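Local coordinates for fructose-bisphosphate aldolase class I (Thermoproteus tenax, PDB 1W8S), which is a class I aldolase of the DeoC/LacD family that folds as a TIM barrel and is found here in an assembly of five protein chains, at residues E6-I11 against P74-L79; R10-R15 against A106-Y111; E100-G105 against F137-V142; D212-V217 against A248-G253. The protein carries 2 engineered substitutions. All coordinates share one frame; numbering follows the deposited sequence.

Contact 1 (E6-I11 against P74-L79); sequences EKFLRI and PLILKL
I11 packs on P74 and F8 reaches I76, so that helix 4-12 lies across the N-terminal end of strand 75-81 in a TIM barrel. The closer pair is I11 CG2 and P74 CB, 3.7 Å apart. I11 CG2 also lies 3.9 Å from P74 CG. These two side chains run alongside each other in opposite directions. F8 makes the deeper touch. Its CE1 comes 4.2 Å from I76 CD1, and that methyl sits at the ring edge, near the ring plane. The two side chains cross at about a right angle. F8 has CG anti to the backbone N (chi1 -174°), which brings the ring end nearer to the strand than its CB direction alone would suggest. No hydrogen bond crosses between the segments.

Further out, the F12 ring stacks with F8 and also touches P74 and I76, which fills in the same apolar layer. The strand is fixed by backbone bonds of I76 to V58 and F60 on one neighbour and of L77 to A108 on the other. The helix has a polar tie of its own: K7 NZ is hydrogen-bonded to D138 O.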
loop_
_atom_site.group_PDB
_atom_site.type_symbol
_atom_site.label_atom_id
_atom_site.label_comp_id
_atom_site.label_asym_id
_atom_site.label_seq_id
_atom_site.Cartn_x
_atom_site.Cartn_y
_atom_site.Cartn_z
ATOM N N GLU E 6 -13.505 -12.977 29.618
ATOM C CA GLU E 6 -13.817 -14.072 30.542
ATOM C C GLU E 6 -13.092 -15.360 30.150
ATOM O O GLU E 6 -12.638 -16.068 31.017
ATOM C CB GLU E 6 -15.335 -14.294 30.668
ATOM C CG GLU E 6 -16.059 -13.120 31.325
ATOM C CD GLU E 6 -17.573 -13.315 31.401
ATOM O OE1 GLU E 6 -18.139 -14.128 30.619
ATOM O OE2 GLU E 6 -18.201 -12.652 32.259
ATOM N N LYS E 7 -12.953 -15.636 28.857
ATOM C CA LYS E 7 -12.209 -16.806 28.398
ATOM C C LYS E 7 -10.722 -16.678 28.727
ATOM O O LYS E 7 -10.088 -17.648 29.168
ATOM C CB LYS E 7 -12.381 -16.984 26.891
ATOM C CG LYS E 7 -11.722 -18.207 26.318
ATOM C CD LYS E 7 -12.183 -18.471 24.894
ATOM C CE LYS E 7 -11.951 -19.900 24.496
ATOM N NZ LYS E 7 -11.734 -20.046 23.014
ATOM N N PHE E 8 -10.174 -15.480 28.495
ATOM C CA PHE E 8 -8.803 -15.170 28.859
ATOM C C PHE E 8 -8.535 -15.436 30.353
ATOM O O PHE E 8 -7.583 -16.117 30.702
ATOM C CB PHE E 8 -8.452 -13.738 28.531
ATOM C CG PHE E 8 -7.012 -13.428 28.771
ATOM C CD1 PHE E 8 -6.045 -13.771 27.828
ATOM C CD2 PHE E 8 -6.611 -12.888 29.993
ATOM C CE1 PHE E 8 -4.693 -13.534 28.091
ATOM C CE2 PHE E 8 -5.267 -12.658 30.259
ATOM C CZ PHE E 8 -4.314 -12.975 29.315
ATOM N N LEU E 9 -9.389 -14.911 31.218
ATOM C CA LEU E 9 -9.230 -15.087 32.664
ATOM C C LEU E 9 -9.337 -16.540 33.078
ATOM O O LEU E 9 -8.633 -16.979 33.980
ATOM C CB LEU E 9 -10.265 -14.242 33.390
ATOM C CG LEU E 9 -10.082 -12.726 33.161
ATOM C CD1 LEU E 9 -11.259 -11.934 33.703
ATOM C CD2 LEU E 9 -8.810 -12.252 33.813
ATOM N N ARG E 10 -10.212 -17.304 32.424
ATOM C CA ARG E 10 -10.387 -18.714 32.769
ATOM C C ARG E 10 -9.125 -19.495 32.462
ATOM O O ARG E 10 -8.733 -20.373 33.229
ATOM C CB ARG E 10 -11.544 -19.354 31.999
ATOM C CG ARG E 10 -12.920 -19.001 32.522
ATOM C CD ARG E 10 -14.047 -19.832 31.893
ATOM N NE ARG E 10 -14.668 -19.126 30.761
ATOM C CZ ARG E 10 -14.605 -19.503 29.492
ATOM N NH1 ARG E 10 -15.211 -18.773 28.562
ATOM N NH2 ARG E 10 -13.941 -20.607 29.136
ATOM N N ILE E 11 -8.498 -19.181 31.333
ATOM C CA ILE E 11 -7.351 -19.948 30.855
ATOM C C ILE E 11 -6.068 -19.483 31.520
ATOM O O ILE E 11 -5.257 -20.309 31.987
ATOM C CB ILE E 11 -7.225 -19.816 29.321
ATOM C CG1 ILE E 11 -8.436 -20.484 28.643
ATOM C CG2 ILE E 11 -5.890 -20.467 28.810
ATOM C CD1 ILE E 11 -8.533 -20.184 27.130
ATOM N N PRO E 74 -0.597 -23.130 28.526
ATOM C CA PRO E 74 -1.301 -22.315 27.523
ATOM C C PRO E 74 -0.402 -21.331 26.758
ATOM O O PRO E 74 0.525 -20.736 27.300
ATOM C CB PRO E 74 -2.338 -21.564 28.343
ATOM C CG PRO E 74 -2.568 -22.404 29.563
ATOM C CD PRO E 74 -1.279 -23.114 29.835
ATOM N N LEU E 75 -0.693 -21.171 25.478
ATOM C CA LEU E 75 0.149 -20.401 24.573
ATOM C C LEU E 75 -0.581 -19.139 24.106
ATOM O O LEU E 75 -1.720 -19.218 23.693
ATOM C CB LEU E 75 0.495 -21.262 23.370
ATOM C CG LEU E 75 1.061 -20.564 22.139
ATOM C CD1 LEU E 75 2.417 -19.983 22.432
ATOM C CD2 LEU E 75 1.121 -21.549 20.983
ATOM N N ILE E 76 0.116 -18.003 24.186
ATOM C CA ILE E 76 -0.260 -16.762 23.555
ATOM C C ILE E 76 0.690 -16.621 22.377
ATOM O O ILE E 76 1.910 -16.550 22.558
ATOM C CB ILE E 76 -0.115 -15.598 24.512
ATOM C CG1 ILE E 76 -0.956 -15.848 25.764
ATOM C CG2 ILE E 76 -0.524 -14.286 23.833
ATOM C CD1 ILE E 76 -0.899 -14.721 26.798
ATOM N N LEU E 77 0.135 -16.663 21.170
ATOM C CA LEU E 77 0.906 -16.498 19.932
ATOM C C LEU E 77 1.020 -15.010 19.608
ATOM O O LEU E 77 0.027 -14.313 19.335
ATOM C CB LEU E 77 0.261 -17.275 18.812
ATOM C CG LEU E 77 1.012 -17.671 17.557
ATOM C CD1 LEU E 77 1.847 -16.566 17.012
ATOM C CD2 LEU E 77 1.881 -18.852 17.872
ATOM N N LYS E 78 2.244 -14.504 19.744
ATOM C CA LYS E 78 2.607 -13.138 19.426
ATOM C C LYS E 78 2.684 -13.004 17.910
ATOM O O LYS E 78 3.558 -13.610 17.283
ATOM C CB LYS E 78 3.991 -12.853 20.019
ATOM C CG LYS E 78 4.552 -11.466 19.741
ATOM C CD LYS E 78 3.569 -10.428 20.082
ATOM C CE LYS E 78 4.173 -9.013 20.058
ATOM N NZ LYS E 78 5.241 -8.833 19.104
ATOM N N LEU E 79 1.735 -12.284 17.323
ATOM C CA LEU E 79 1.526 -12.317 15.867
ATOM C C LEU E 79 2.479 -11.429 15.086
ATOM O O LEU E 79 2.815 -11.759 13.956
ATOM C CB LEU E 79 0.089 -11.937 15.466
ATOM C CG LEU E 79 -1.003 -12.834 16.032
ATOM C CD1 LEU E 79 -2.323 -12.105 15.905
ATOM C CD2 LEU E 79 -1.050 -14.131 15.291
#

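Contact 2 (R10-R15 against A106-Y111); sequences RIFARR and ASAVGY
F12 packs against S107 and A108, beside strand 108-113, and this is the tight part of the contact. F12 CE2 lies 3.8 Å from A108 CB. F12 CZ is equally near S107 CB, at 3.8 Å. Both carbons approach the end of the ring obliquely. The ring points at the strand because F12 CG is anti to its own carbonyl carbon (chi1 -65°). One face of the ring is partly covered from within the helix. I11 CG2 stands 3.6 Å above the F12 ring plane, offset toward the rim. Beyond the two segments, the ring also touches I20 of strand 18-22, so it packs on more than one strand of the TIM barrel.

S107 belongs to both sides of the contact: its CB is close to F12, while I11 meets it more loosely. I11 and S107 are both partly exposed. There I11 CG2 is 4.0 Å from S107 CB, and I11 CD1 is 4.1 Å from S107 CB. Past F12 the helix ends, and A13 leaves helical geometry. The chain continues into two arginines that do not touch segment 106-111. R14 NH1 lies 3.3 Å above the centre of the R15 guanidinium plane. R15 has a salt bridge to D56 and a cation-pi contact with Y252, and D56 probably offsets much of its charge.

No hydrogen bond crosses between the segments. S107 takes part mainly through CB, and its backbone is paired with L75. The contact therefore depends on the fit of carbon surfaces and not on directional bonds.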
loop_
_atom_site.group_PDB
_atom_site.type_symbol
_atom_site.label_atom_id
_atom_site.label_comp_id
_atom_site.label_asym_id
_atom_site.label_seq_id
_atom_site.Cartn_x
_atom_site.Cartn_y
_atom_site.Cartn_z
ATOM N N ARG E 10 -10.212 -17.304 32.424
ATOM C CA ARG E 10 -10.387 -18.714 32.769
ATOM C C ARG E 10 -9.125 -19.495 32.462
ATOM O O ARG E 10 -8.733 -20.373 33.229
ATOM C CB ARG E 10 -11.544 -19.354 31.999
ATOM C CG ARG E 10 -12.920 -19.001 32.522
ATOM C CD ARG E 10 -14.047 -19.832 31.893
ATOM N NE ARG E 10 -14.668 -19.126 30.761
ATOM C CZ ARG E 10 -14.605 -19.503 29.492
ATOM N NH1 ARG E 10 -15.211 -18.773 28.562
ATOM N NH2 ARG E 10 -13.941 -20.607 29.136
ATOM N N ILE E 11 -8.498 -19.181 31.333
ATOM C CA ILE E 11 -7.351 -19.948 30.855
ATOM C C ILE E 11 -6.068 -19.483 31.520
ATOM O O ILE E 11 -5.257 -20.309 31.987
ATOM C CB ILE E 11 -7.225 -19.816 29.321
ATOM C CG1 ILE E 11 -8.436 -20.484 28.643
ATOM C CG2 ILE E 11 -5.890 -20.467 28.810
ATOM C CD1 ILE E 11 -8.533 -20.184 27.130
ATOM N N PHE E 12 -5.893 -18.167 31.562
ATOM C CA PHE E 12 -4.641 -17.541 31.988
ATOM C C PHE E 12 -4.659 -16.963 33.405
ATOM O O PHE E 12 -3.633 -16.493 33.888
ATOM C CB PHE E 12 -4.236 -16.461 30.985
ATOM C CG PHE E 12 -3.894 -17.004 29.618
ATOM C CD1 PHE E 12 -2.670 -17.576 29.380
ATOM C CD2 PHE E 12 -4.824 -16.969 28.583
ATOM C CE1 PHE E 12 -2.365 -18.075 28.110
ATOM C CE2 PHE E 12 -4.524 -17.467 27.321
ATOM C CZ PHE E 12 -3.300 -18.022 27.088
ATOM N N ALA E 13 -5.810 -16.961 34.063
ATOM C CA ALA E 13 -5.873 -16.443 35.433
ATOM C C ALA E 13 -6.836 -17.223 36.304
ATOM O O ALA E 13 -7.684 -16.661 36.995
ATOM C CB ALA E 13 -6.230 -14.960 35.430
ATOM N N ARG E 14 -6.702 -18.533 36.267
ATOM C CA ARG E 14 -7.549 -19.411 37.075
ATOM C C ARG E 14 -7.445 -19.144 38.568
ATOM O O ARG E 14 -8.409 -19.359 39.300
ATOM C CB ARG E 14 -7.218 -20.868 36.792
ATOM C CG ARG E 14 -5.823 -21.297 37.181
ATOM C CD ARG E 14 -5.465 -22.725 36.743
ATOM N NE ARG E 14 -5.274 -23.547 37.918
ATOM C CZ ARG E 14 -4.110 -23.847 38.500
ATOM N NH1 ARG E 14 -2.946 -23.462 37.978
ATOM N NH2 ARG E 14 -4.127 -24.589 39.615
ATOM N N ARG E 15 -6.278 -18.696 39.029
ATOM C CA ARG E 15 -6.084 -18.425 40.452
ATOM C C ARG E 15 -6.423 -16.984 40.819
ATOM O O ARG E 15 -6.288 -16.591 41.979
ATOM C CB ARG E 15 -4.661 -18.798 40.902
ATOM C CG ARG E 15 -4.437 -20.295 40.999
ATOM C CD ARG E 15 -3.001 -20.727 40.792
ATOM N NE ARG E 15 -2.511 -20.392 39.459
ATOM C CZ ARG E 15 -1.319 -20.749 38.990
ATOM N NH1 ARG E 15 -0.971 -20.420 37.761
ATOM N NH2 ARG E 15 -0.487 -21.458 39.746
ATOM N N ALA E 106 -2.537 -22.138 19.912
ATOM C CA ALA E 106 -2.706 -20.924 20.711
ATOM C C ALA E 106 -4.045 -20.910 21.415
ATOM O O ALA E 106 -5.030 -21.333 20.844
ATOM C CB ALA E 106 -2.587 -19.693 19.822
ATOM N N SER E 107 -4.060 -20.420 22.659
ATOM C CA SER E 107 -5.283 -20.107 23.408
ATOM C C SER E 107 -5.603 -18.625 23.420
ATOM O O SER E 107 -6.673 -18.216 23.871
ATOM C CB SER E 107 -5.130 -20.521 24.871
ATOM O OG SER E 107 -5.062 -21.909 24.972
ATOM N N ALA E 108 -4.649 -17.817 22.999
ATOM C CA ALA E 108 -4.861 -16.396 22.738
ATOM C C ALA E 108 -3.830 -15.911 21.727
ATOM O O ALA E 108 -2.858 -16.623 21.393
ATOM C CB ALA E 108 -4.740 -15.606 24.010
ATOM N N VAL E 109 -4.050 -14.700 21.239
ATOM C CA VAL E 109 -3.107 -14.030 20.357
ATOM C C VAL E 109 -2.710 -12.695 20.932
ATOM O O VAL E 109 -3.485 -12.034 21.651
ATOM C CB VAL E 109 -3.620 -13.851 18.906
ATOM C CG1 VAL E 109 -3.699 -15.209 18.194
ATOM C CG2 VAL E 109 -4.949 -13.126 18.864
ATOM N N GLY E 110 -1.492 -12.306 20.613
ATOM C CA GLY E 110 -0.929 -11.031 21.019
ATOM C C GLY E 110 -0.517 -10.193 19.843
ATOM O O GLY E 110 -0.080 -10.682 18.809
ATOM N N TYR E 111 -0.642 -8.890 20.001
ATOM C CA TYR E 111 -0.288 -7.937 18.955
ATOM C C TYR E 111 0.222 -6.630 19.576
ATOM O O TYR E 111 -0.459 -6.018 20.408
ATOM C CB TYR E 111 -1.470 -7.651 18.016
ATOM C CG TYR E 111 -1.109 -6.885 16.760
ATOM C CD1 TYR E 111 -0.665 -7.546 15.634
ATOM C CD2 TYR E 111 -1.240 -5.474 16.685
ATOM C CE1 TYR E 111 -0.362 -6.847 14.455
ATOM C CE2 TYR E 111 -0.922 -4.784 15.549
ATOM C CZ TYR E 111 -0.462 -5.459 14.435
ATOM O OH TYR E 111 -0.172 -4.747 13.305
#

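Contact 3 (E100-G105 against F137-V142); sequences EAVSLG and FDLPLV
The ring of F137 meets V102 obliquely, with the CG2 methyl of V102 near the root of the ring. That methyl is 4.0 Å from F137 CD1 and 4.0 Å from F137 CB. On the helix side, F137 also touches V98 and E99, so it also reaches the first turn of helix 98-103. The E100 carboxylate does not touch segment 137-142. It forms a salt bridge to R62 and a hydrogen bond to S97 OG.

The nearest approach is between V102 CG2 and L139 CD2, at 3.5 Å. A single methyl of V102 therefore serves both partners. It is the branch anti to the carbonyl carbon, with CG1 anti to the backbone N (chi1 169°). L139 has a chi1 of -124°, away from any staggered position, which is consistent with some strain in this side chain. The contact has no hydrogen bond across it.

Each segment contains a helix end closed by a Schellman motif. In one, G105 has positive phi and its N bonds back to V102 O at 3.1 Å. In the other, D138 plays the same part after helix 120-137. After each helix end the backbone continues toward the barrel strand.

Helix 98-103 leads into strand 108-113, and helix 120-137 leads into strand 141-145. The two strands are parallel neighbours in the TIM barrel. V109 of the first receives both A101 and L139. R132 of a neighbouring subunit packs on E100.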
loop_
_atom_site.group_PDB
_atom_site.type_symbol
_atom_site.label_atom_id
_atom_site.label_comp_id
_atom_site.label_asym_id
_atom_site.label_seq_id
_atom_site.Cartn_x
_atom_site.Cartn_y
_atom_site.Cartn_z
ATOM N N GLU E 100 -3.752 -19.354 11.622
ATOM C CA GLU E 100 -2.566 -20.182 11.770
ATOM C C GLU E 100 -2.231 -20.363 13.253
ATOM O O GLU E 100 -1.780 -21.428 13.660
ATOM C CB GLU E 100 -1.376 -19.580 11.049
ATOM C CG GLU E 100 -1.480 -19.641 9.544
ATOM C CD GLU E 100 -0.482 -18.749 8.868
ATOM O OE1 GLU E 100 -0.671 -17.525 8.918
ATOM O OE2 GLU E 100 0.505 -19.275 8.325
ATOM N N ALA E 101 -2.459 -19.328 14.053
ATOM C CA ALA E 101 -2.267 -19.410 15.514
ATOM C C ALA E 101 -3.126 -20.508 16.152
ATOM O O ALA E 101 -2.666 -21.262 17.023
ATOM C CB ALA E 101 -2.547 -18.079 16.151
ATOM N N VAL E 102 -4.385 -20.575 15.722
ATOM C CA VAL E 102 -5.262 -21.624 16.129
ATOM C C VAL E 102 -4.663 -22.978 15.796
ATOM O O VAL E 102 -4.581 -23.848 16.676
ATOM C CB VAL E 102 -6.646 -21.466 15.497
ATOM C CG1 VAL E 102 -7.477 -22.716 15.722
ATOM C CG2 VAL E 102 -7.324 -20.243 16.134
ATOM N N SER E 103 -4.193 -23.144 14.558
ATOM C CA SER E 103 -3.540 -24.397 14.150
ATOM C C SER E 103 -2.264 -24.749 14.976
ATOM O O SER E 103 -1.942 -25.924 15.159
ATOM C CB SER E 103 -3.204 -24.381 12.651
ATOM O OG SER E 103 -2.563 -25.604 12.260
ATOM N N LEU E 104 -1.598 -23.727 15.492
ATOM C CA LEU E 104 -0.378 -23.847 16.278
ATOM C C LEU E 104 -0.629 -24.120 17.778
ATOM O O LEU E 104 0.321 -24.321 18.552
ATOM C CB LEU E 104 0.483 -22.589 16.053
ATOM C CG LEU E 104 1.158 -22.500 14.681
ATOM C CD1 LEU E 104 1.862 -21.196 14.506
ATOM C CD2 LEU E 104 2.120 -23.648 14.451
ATOM N N GLY E 105 -1.908 -24.143 18.171
ATOM C CA GLY E 105 -2.321 -24.502 19.507
ATOM C C GLY E 105 -2.478 -23.336 20.456
ATOM O O GLY E 105 -2.560 -23.529 21.667
ATOM N N PHE E 137 -12.589 -16.665 15.465
ATOM C CA PHE E 137 -11.971 -17.913 15.946
ATOM C C PHE E 137 -12.100 -18.080 17.471
ATOM O O PHE E 137 -11.635 -19.074 18.012
ATOM C CB PHE E 137 -10.509 -17.958 15.500
ATOM C CG PHE E 137 -10.340 -18.270 14.020
ATOM C CD1 PHE E 137 -10.383 -19.578 13.589
ATOM C CD2 PHE E 137 -10.180 -17.254 13.060
ATOM C CE1 PHE E 137 -10.239 -19.875 12.247
ATOM C CE2 PHE E 137 -10.045 -17.549 11.710
ATOM C CZ PHE E 137 -10.082 -18.867 11.298
ATOM N N ASP E 138 -12.763 -17.126 18.132
ATOM C CA ASP E 138 -12.972 -17.123 19.603
ATOM C C ASP E 138 -11.640 -17.307 20.351
ATOM O O ASP E 138 -11.544 -18.133 21.257
ATOM C CB ASP E 138 -13.984 -18.229 19.976
ATOM C CG ASP E 138 -14.758 -17.926 21.259
ATOM O OD1 ASP E 138 -15.295 -16.802 21.430
ATOM O OD2 ASP E 138 -14.870 -18.775 22.153
ATOM N N LEU E 139 -10.618 -16.560 19.937
ATOM C CA LEU E 139 -9.320 -16.494 20.614
ATOM C C LEU E 139 -9.194 -15.098 21.216
ATOM O O LEU E 139 -9.275 -14.130 20.466
ATOM C CB LEU E 139 -8.201 -16.697 19.591
ATOM C CG LEU E 139 -7.201 -17.813 19.844
ATOM C CD1 LEU E 139 -7.891 -19.093 20.221
ATOM C CD2 LEU E 139 -6.293 -18.005 18.661
ATOM N N PRO E 140 -9.009 -14.960 22.539
ATOM C CA PRO E 140 -8.783 -13.639 23.136
ATOM C C PRO E 140 -7.602 -12.901 22.529
ATOM O O PRO E 140 -6.620 -13.520 22.222
ATOM C CB PRO E 140 -8.499 -13.960 24.600
ATOM C CG PRO E 140 -9.164 -15.275 24.823
ATOM C CD PRO E 140 -9.004 -16.027 23.556
ATOM N N LEU E 141 -7.744 -11.585 22.352
ATOM C CA LEU E 141 -6.707 -10.707 21.860
ATOM C C LEU E 141 -6.065 -9.951 22.995
ATOM O O LEU E 141 -6.756 -9.242 23.734
ATOM C CB LEU E 141 -7.328 -9.719 20.879
ATOM C CG LEU E 141 -6.453 -8.600 20.348
ATOM C CD1 LEU E 141 -5.322 -9.175 19.538
ATOM C CD2 LEU E 141 -7.342 -7.618 19.558
ATOM N N VAL E 142 -4.750 -10.110 23.124
ATOM C CA VAL E 142 -3.940 -9.344 24.073
ATOM C C VAL E 142 -3.229 -8.271 23.274
ATOM O O VAL E 142 -2.434 -8.596 22.369
ATOM C CB VAL E 142 -2.892 -10.221 24.809
ATOM C CG1 VAL E 142 -2.173 -9.374 25.929
ATOM C CG2 VAL E 142 -3.513 -11.473 25.342
#

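Contact 4 (D212-V217 against A248-G253); sequences DFLKQV and AELVYG
L250 carries most of this contact, and its CD2 methyl does nearly all the touching. It lies 3.5 Å from V217 CG1 and 3.8 Å from V217 CB. The same methyl is 3.6 Å from the backbone L214 O and 3.9 Å from L214 CD2. L250 has CG anti to the backbone N (chi1 178°), which sends the side chain out toward the other helix. It passes V217 in the reverse sense, side by side. L214 starts out along the flank of its helix, but its end swings nearer, and its CD2 meets the L250 methyl.

Helices 210-222 and 240-253 belong to the outer layer of the TIM barrel. Over the two segments their axes are nearly parallel, at 9°, and 10.8 Å apart at closest approach. Strand 227-230 lies between them in the chain.

V217, the second residue in buried area, points across. Its CG1 is 3.8 Å from V251 CG2, and these two valines meet at about a right angle. The V217 side chain also rests on I228 of strand 227-230, while V251 rests on I19 of strand 18-22. These strands are neighbours in the barrel wall. The other V217 methyl, CG2, stands 3.6 Å above one face of the F213 ring, offset toward its rim. F213 and L214 continue the packing along helix 240-253, each touching F243 and L247.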
loop_
_atom_site.group_PDB
_atom_site.type_symbol
_atom_site.label_atom_id
_atom_site.label_comp_id
_atom_site.label_asym_id
_atom_site.label_seq_id
_atom_site.Cartn_x
_atom_site.Cartn_y
_atom_site.Cartn_z
ATOM N N ASP E 212 14.212 -5.483 43.921
ATOM C CA ASP E 212 13.713 -4.329 43.191
ATOM C C ASP E 212 12.537 -4.806 42.340
ATOM O O ASP E 212 11.520 -4.145 42.285
ATOM C CB ASP E 212 14.752 -3.725 42.240
ATOM C CG ASP E 212 15.879 -2.999 42.939
ATOM O OD1 ASP E 212 15.725 -2.535 44.099
ATOM O OD2 ASP E 212 16.990 -2.852 42.384
ATOM N N PHE E 213 12.697 -5.944 41.661
ATOM C CA PHE E 213 11.608 -6.486 40.845
ATOM C C PHE E 213 10.369 -6.904 41.638
ATOM O O PHE E 213 9.244 -6.637 41.229
ATOM C CB PHE E 213 12.058 -7.661 39.984
ATOM C CG PHE E 213 11.065 -7.996 38.929
ATOM C CD1 PHE E 213 10.747 -7.063 37.954
ATOM C CD2 PHE E 213 10.391 -9.215 38.933
ATOM C CE1 PHE E 213 9.780 -7.349 36.969
ATOM C CE2 PHE E 213 9.421 -9.498 37.932
ATOM C CZ PHE E 213 9.119 -8.576 36.989
ATOM N N LEU E 214 10.570 -7.579 42.760
ATOM C CA LEU E 214 9.448 -8.009 43.589
ATOM C C LEU E 214 8.654 -6.799 44.096
ATOM O O LEU E 214 7.443 -6.862 44.221
ATOM C CB LEU E 214 9.944 -8.861 44.777
ATOM C CG LEU E 214 10.377 -10.292 44.455
ATOM C CD1 LEU E 214 11.087 -10.934 45.647
ATOM C CD2 LEU E 214 9.185 -11.147 44.015
ATOM N N LYS E 215 9.359 -5.706 44.387
ATOM C CA LYS E 215 8.742 -4.470 44.868
ATOM C C LYS E 215 7.916 -3.793 43.777
ATOM O O LYS E 215 6.873 -3.212 44.059
ATOM C CB LYS E 215 9.819 -3.502 45.402
ATOM C CG LYS E 215 10.365 -3.872 46.781
ATOM C CD LYS E 215 10.863 -2.653 47.577
ATOM C CE LYS E 215 9.735 -2.073 48.467
ATOM N NZ LYS E 215 8.425 -1.952 47.698
ATOM N N GLN E 216 8.378 -3.853 42.530
ATOM C CA GLN E 216 7.587 -3.366 41.413
ATOM C C GLN E 216 6.327 -4.218 41.234
ATOM O O GLN E 216 5.245 -3.682 41.056
ATOM C CB GLN E 216 8.385 -3.383 40.103
ATOM C CG GLN E 216 9.512 -2.369 40.058
ATOM C CD GLN E 216 10.426 -2.530 38.842
ATOM O OE1 GLN E 216 10.446 -3.579 38.196
ATOM N NE2 GLN E 216 11.186 -1.488 38.539
ATOM N N VAL E 217 6.485 -5.540 41.254
ATOM C CA VAL E 217 5.357 -6.450 41.131
ATOM C C VAL E 217 4.338 -6.206 42.265
ATOM O O VAL E 217 3.133 -6.213 42.038
ATOM C CB VAL E 217 5.819 -7.921 41.116
ATOM C CG1 VAL E 217 4.600 -8.868 41.136
ATOM C CG2 VAL E 217 6.652 -8.194 39.888
ATOM N N ALA E 248 5.528 -16.475 41.809
ATOM C CA ALA E 248 4.268 -17.195 41.882
ATOM C C ALA E 248 3.607 -17.000 43.270
ATOM O O ALA E 248 2.408 -16.706 43.343
ATOM C CB ALA E 248 4.489 -18.698 41.591
ATOM N N GLU E 249 4.384 -17.118 44.353
ATOM C CA GLU E 249 3.812 -16.932 45.682
ATOM C C GLU E 249 3.356 -15.488 45.918
ATOM O O GLU E 249 2.336 -15.264 46.568
ATOM C CB GLU E 249 4.751 -17.312 46.798
ATOM C CG GLU E 249 4.089 -16.956 48.143
ATOM C CD GLU E 249 4.526 -17.777 49.304
ATOM O OE1 GLU E 249 5.670 -18.297 49.252
ATOM O OE2 GLU E 249 3.708 -17.869 50.273
ATOM N N LEU E 250 4.113 -14.513 45.418
ATOM C CA LEU E 250 3.705 -13.121 45.557
ATOM C C LEU E 250 2.421 -12.847 44.787
ATOM O O LEU E 250 1.523 -12.190 45.300
ATOM C CB LEU E 250 4.803 -12.170 45.081
ATOM C CG LEU E 250 4.431 -10.690 45.153
ATOM C CD1 LEU E 250 4.311 -10.204 46.588
ATOM C CD2 LEU E 250 5.473 -9.869 44.413
ATOM N N VAL E 251 2.333 -13.355 43.561
ATOM C CA VAL E 251 1.230 -12.999 42.668
ATOM C C VAL E 251 -0.013 -13.822 42.998
ATOM O O VAL E 251 -1.103 -13.268 43.130
ATOM C CB VAL E 251 1.638 -13.142 41.160
ATOM C CG1 VAL E 251 0.427 -13.010 40.202
ATOM C CG2 VAL E 251 2.688 -12.114 40.794
ATOM N N TYR E 252 0.148 -15.133 43.148
ATOM C CA TYR E 252 -1.005 -16.008 43.409
ATOM C C TYR E 252 -1.366 -16.035 44.899
ATOM O O TYR E 252 -2.517 -16.277 45.267
ATOM C CB TYR E 252 -0.716 -17.437 42.959
ATOM C CG TYR E 252 -0.280 -17.536 41.498
ATOM C CD1 TYR E 252 -0.975 -16.886 40.482
ATOM C CD2 TYR E 252 0.814 -18.325 41.142
ATOM C CE1 TYR E 252 -0.570 -16.976 39.181
ATOM C CE2 TYR E 252 1.218 -18.438 39.839
ATOM C CZ TYR E 252 0.532 -17.756 38.860
ATOM O OH TYR E 252 0.962 -17.874 37.566
ATOM N N GLY E 253 -0.381 -15.799 45.746
ATOM C CA GLY E 253 -0.588 -15.861 47.188
ATOM C C GLY E 253 -1.205 -14.614 47.774
ATOM O O GLY E 253 -1.897 -14.680 48.782
#

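Contacts 1 and 2 nearly coincide, with centres 2 Å apart. Both start from helix 4-12 and share R10 and I11, and they reach the adjacent parallel strands 75-81 and 108-113. Contact 3 is centred 8 Å from contact 1 and 10 Å from contact 2. It leads to strand 141-145, the next in the sheet, and its segments alternate with those of contact 2 in sequence. Contacts 1 and 2 join the N-terminal helix to this sector; contact 3 packs helix 98-103 beside it. Contact 4 comes last and lies across the chain's centre from contact 3, centres 29 Å apart. R15 and Y252 link contact 2 to contact 4, bringing the first helix's exit near the last helix.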